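Local coordinates for protein neutral ceramidase (Pseudomonas aeruginosa, PDB 2ZWS) that hydrolyses the N-acyl bond of ceramides to give sphingosine and a free fatty acid, and also catalyses the reverse synthesis, as a secreted zinc-dependent amidase, at residues T413-A416 / G417-I420; Y475-L478 / F479-A483. One frame throughout, in Å; residues are numbered along the deposited sequence.

Contact 1 of 2, residues T413-A416 / G417-I420; sequences TVMA and GVRI
Met415 and Val418 meet on one flank of the first turn of helix 414-428, where the methionine bends forward along the helix. Its CB starts out pointing away from residues 417-420; CG lies beside the backbone N, and bends at chi2 (-40°) and chi3 (-59°) turn the chain until the terminal methyl reaches the later residues. Met415 CE arrives 4.0 Å from Val418 CG1 and equally near its CB, so the two side chains meet at an angle through methyl and branch carbons. The other branch of Val418 serves Val414: the two valines run side by side in the same direction, with Val414 CG1 4.1 Å from Val418 CG2. That same CG2 of Val418 also sits 3.1 Å from Val414 O, a tight fit beside a carbonyl already bonded to Val418 N. The turn opens with an N-cap. Thr413 OG1 accepts from Ala416 N at 3.3 Å, while Thr413 O takes the N-H of Gly417 N in a nearly straight bond of 3.0 Å. The capping hydroxyl is also hydrogen-bonded to Glu454, and the cap follows closely on the zinc ligand Glu411, with the Thr413 side chain about 10 Å from the zinc ion. One residue on, Val414 O receives Val418 N at 2.8 Å, and Met415 O receives Arg419 N from a donor tilted 34° out of the carbonyl plane. Arg419 lays its CB and CG against Met415 O, with Arg419 CG 3.3 Å from it, before its extended chain carries the guanidinium to salt bridges with Glu453 and Asp170. Ala416 O, grazed by CG1 and CD1 of Ile420, is hydrogen-bonded by Gln472 of helix 471-488.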
loop_
_atom_site.group_PDB
_atom_site.type_symbol
_atom_site.label_atom_id
_atom_site.label_comp_id
_atom_site.label_asym_id
_atom_site.label_seq_id
_atom_site.Cartn_x
_atom_site.Cartn_y
_atom_site.Cartn_z
ATOM N N THR A 413 11.954 9.456 -7.171
ATOM C CA THR A 413 13.252 8.804 -7.135
ATOM C C THR A 413 14.031 9.319 -5.943
ATOM O O THR A 413 13.660 10.322 -5.336
ATOM C CB THR A 413 14.079 9.155 -8.351
ATOM O OG1 THR A 413 14.230 10.584 -8.411
ATOM C CG2 THR A 413 13.423 8.622 -9.616
ATOM N N VAL A 414 15.120 8.626 -5.612
ATOM C CA VAL A 414 15.935 9.005 -4.440
ATOM C C VAL A 414 16.246 10.516 -4.466
ATOM O O VAL A 414 15.933 11.229 -3.516
ATOM C CB VAL A 414 17.243 8.167 -4.359
ATOM C CG1 VAL A 414 18.216 8.724 -3.277
ATOM C CG2 VAL A 414 16.917 6.687 -4.097
ATOM N N MET A 415 16.859 11.010 -5.549
ATOM C CA MET A 415 17.285 12.408 -5.554
ATOM C C MET A 415 16.105 13.366 -5.671
ATOM O O MET A 415 16.170 14.510 -5.171
ATOM C CB MET A 415 18.321 12.687 -6.658
ATOM C CG MET A 415 19.682 12.014 -6.451
ATOM S SD MET A 415 20.276 12.024 -4.722
ATOM C CE MET A 415 20.361 13.783 -4.293
ATOM N N ALA A 416 15.011 12.927 -6.298
ATOM C CA ALA A 416 13.839 13.819 -6.378
ATOM C C ALA A 416 13.298 14.077 -4.965
ATOM O O ALA A 416 12.960 15.218 -4.609
ATOM C CB ALA A 416 12.775 13.259 -7.314
ATOM N N GLY A 417 13.270 13.029 -4.157
ATOM C CA GLY A 417 12.800 13.150 -2.773
ATOM C C GLY A 417 13.811 13.835 -1.873
ATOM O O GLY A 417 13.466 14.722 -1.064
ATOM N N VAL A 418 15.078 13.433 -2.012
ATOM C CA VAL A 418 16.147 14.037 -1.207
ATOM C C VAL A 418 16.240 15.555 -1.422
ATOM O O VAL A 418 16.396 16.306 -0.470
ATOM C CB VAL A 418 17.527 13.357 -1.439
ATOM C CG1 VAL A 418 18.641 14.159 -0.757
ATOM C CG2 VAL A 418 17.491 11.940 -0.900
ATOM N N ARG A 419 16.148 16.004 -2.668
ATOM C CA ARG A 419 16.209 17.454 -2.925
ATOM C C ARG A 419 15.064 18.209 -2.213
ATOM O O ARG A 419 15.254 19.311 -1.672
ATOM C CB ARG A 419 16.186 17.746 -4.420
ATOM C CG ARG A 419 17.558 17.549 -5.071
ATOM C CD ARG A 419 17.459 17.951 -6.514
ATOM N NE ARG A 419 18.556 17.407 -7.299
ATOM C CZ ARG A 419 18.612 17.508 -8.619
ATOM N NH1 ARG A 419 19.644 16.981 -9.288
ATOM N NH2 ARG A 419 17.640 18.145 -9.264
ATOM N N ILE A 420 13.882 17.604 -2.199
ATOM C CA ILE A 420 12.737 18.239 -1.541
ATOM C C ILE A 420 12.935 18.246 -0.026
ATOM O O ILE A 420 12.744 19.263 0.621
ATOM C CB ILE A 420 11.419 17.572 -1.937
ATOM C CG1 ILE A 420 11.188 17.774 -3.444
ATOM C CG2 ILE A 420 10.267 18.172 -1.134
ATOM C CD1 ILE A 420 9.983 17.036 -4.016
#

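Contact 2 of 2, residues Y475-L478 / F479-A483; sequences YQQL and FVDMA
Tyr475 and Phe479, one turn apart on helix 471-488, provide the apolar part of this contact: CD1 of the Tyr475 ring lies 4.2 Å from CE2 of the Phe479 ring, the two rings meeting obliquely. With CG beside its own backbone N (chi1 -80°), the Phe479 ring leans back along the helix, bringing Phe479 CD2 to 3.3 Å from Tyr475 O.

The backbone bonds are those of a regular alpha-helix. Tyr475 O accepts from Phe479 N at 3.0 Å in an almost linear bond (172°), and the i to i+4 pattern continues from Gln476 to Val480, from Gln477 to Asp481 and, longer and more bent at 3.1 Å, from Leu478 O to Met482 N.

Among polar side chains, the Asp481 carboxylate folds back over the preceding turn. Asp481 CG comes within 3.2 Å of Gln477 O, and Asp481 OD2 lies 3.7 Å from the aliphatic CG of Gln477. The charge of Asp481 is met by Arg310 in a salt bridge through OD1, which may offset the nearness of the carbonyl oxygen.

Gln476 and Val480 face helix 414-428, both touching Ala423. Leu478 and Met482 lean on strand 295-303, while Tyr475, Phe479 and Met482 reach strand 392-400, placing the helix against the four-stranded mixed sheet.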
loop_
_atom_site.group_PDB
_atom_site.type_symbol
_atom_site.label_atom_id
_atom_site.label_comp_id
_atom_site.label_asym_id
_atom_site.label_seq_id
_atom_site.Cartn_x
_atom_site.Cartn_y
_atom_site.Cartn_z
ATOM N N TYR A 475 7.076 20.171 -7.539
ATOM C CA TYR A 475 6.847 19.608 -6.193
ATOM C C TYR A 475 7.740 20.279 -5.154
ATOM O O TYR A 475 7.308 20.533 -4.039
ATOM C CB TYR A 475 7.075 18.111 -6.192
ATOM C CG TYR A 475 5.918 17.296 -6.695
ATOM C CD1 TYR A 475 4.771 17.119 -5.913
ATOM C CD2 TYR A 475 5.979 16.659 -7.939
ATOM C CE1 TYR A 475 3.712 16.345 -6.363
ATOM C CE2 TYR A 475 4.947 15.865 -8.392
ATOM C CZ TYR A 475 3.800 15.707 -7.591
ATOM O OH TYR A 475 2.752 14.911 -7.997
ATOM N N GLN A 476 8.986 20.590 -5.518
ATOM C CA GLN A 476 9.866 21.216 -4.550
ATOM C C GLN A 476 9.325 22.602 -4.164
ATOM O O GLN A 476 9.270 22.938 -2.972
ATOM C CB GLN A 476 11.293 21.324 -5.098
ATOM C CG GLN A 476 12.327 21.699 -4.062
ATOM C CD GLN A 476 13.726 21.313 -4.482
ATOM O OE1 GLN A 476 13.962 20.190 -4.946
ATOM N NE2 GLN A 476 14.673 22.235 -4.305
ATOM N N GLN A 477 8.891 23.367 -5.154
ATOM C CA GLN A 477 8.293 24.681 -4.894
ATOM C C GLN A 477 7.070 24.569 -3.989
ATOM O O GLN A 477 6.926 25.337 -3.040
ATOM C CB GLN A 477 7.851 25.305 -6.201
ATOM C CG GLN A 477 7.084 26.602 -6.039
ATOM C CD GLN A 477 6.793 27.216 -7.371
ATOM O OE1 GLN A 477 5.644 27.233 -7.828
ATOM N NE2 GLN A 477 7.836 27.673 -8.035
ATOM N N LEU A 478 6.199 23.608 -4.307
ATOM C CA LEU A 478 4.957 23.431 -3.551
ATOM C C LEU A 478 5.227 23.091 -2.084
ATOM O O LEU A 478 4.595 23.658 -1.167
ATOM C CB LEU A 478 4.093 22.361 -4.209
ATOM C CG LEU A 478 3.534 22.745 -5.584
ATOM C CD1 LEU A 478 2.876 21.548 -6.249
ATOM C CD2 LEU A 478 2.580 23.916 -5.526
ATOM N N PHE A 479 6.136 22.147 -1.860
ATOM C CA PHE A 479 6.505 21.787 -0.493
ATOM C C PHE A 479 7.257 22.885 0.247
ATOM O O PHE A 479 7.058 23.073 1.456
ATOM C CB PHE A 479 7.255 20.452 -0.473
ATOM C CG PHE A 479 6.346 19.253 -0.563
ATOM C CD1 PHE A 479 5.509 18.936 0.511
ATOM C CD2 PHE A 479 6.310 18.438 -1.703
ATOM C CE1 PHE A 479 4.647 17.836 0.462
ATOM C CE2 PHE A 479 5.429 17.301 -1.732
ATOM C CZ PHE A 479 4.601 17.025 -0.637
ATOM N N VAL A 480 8.156 23.599 -0.437
ATOM C CA VAL A 480 8.854 24.696 0.245
ATOM C C VAL A 480 7.862 25.788 0.643
ATOM O O VAL A 480 7.886 26.273 1.799
ATOM C CB VAL A 480 10.010 25.253 -0.612
ATOM C CG1 VAL A 480 10.475 26.627 -0.081
ATOM C CG2 VAL A 480 11.144 24.251 -0.580
ATOM N N ASP A 481 6.964 26.141 -0.275
ATOM C CA ASP A 481 5.977 27.178 0.024
ATOM C C ASP A 481 5.097 26.766 1.224
ATOM O O ASP A 481 4.795 27.587 2.102
ATOM C CB ASP A 481 5.144 27.532 -1.221
ATOM C CG ASP A 481 5.945 28.328 -2.272
ATOM O OD1 ASP A 481 7.106 28.710 -1.991
ATOM O OD2 ASP A 481 5.402 28.582 -3.377
ATOM N N MET A 482 4.735 25.479 1.288
ATOM C CA MET A 482 3.924 24.976 2.403
ATOM C C MET A 482 4.718 25.039 3.705
ATOM O O MET A 482 4.183 25.431 4.735
ATOM C CB MET A 482 3.455 23.549 2.123
ATOM C CG MET A 482 2.566 23.013 3.250
ATOM S SD MET A 482 1.684 21.532 2.700
ATOM C CE MET A 482 0.422 22.272 1.647
ATOM N N ALA A 483 6.004 24.681 3.648
ATOM C CA ALA A 483 6.873 24.712 4.834
ATOM C C ALA A 483 6.998 26.147 5.359
ATOM O O ALA A 483 6.990 26.388 6.573
ATOM C CB ALA A 483 8.269 24.157 4.490
#

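Contact 1 precedes contact 2 along the chain; their centres are 13 Å apart, on two neighbouring helices, 414-428 and 471-488, that pack directly together. Ile420 joins them, its CD1 3.8 Å from Tyr475 CB and its CG2 3.8 Å from Phe479 CB, while Gln476 OE1, hydrogen-bonded to Gln472, packs 3.3 Å from Arg419 CB. Between the helices the chain passes through strand 435-439, an edge strand of the four-stranded mixed sheet against which helix 471-488 packs, and then Tyr448. That tyrosine and Glu411, just before contact 1, are both zinc ligands, so helix 414-428 starts beside the metal site, and contact 1 is the nearer of the two to the zinc ion.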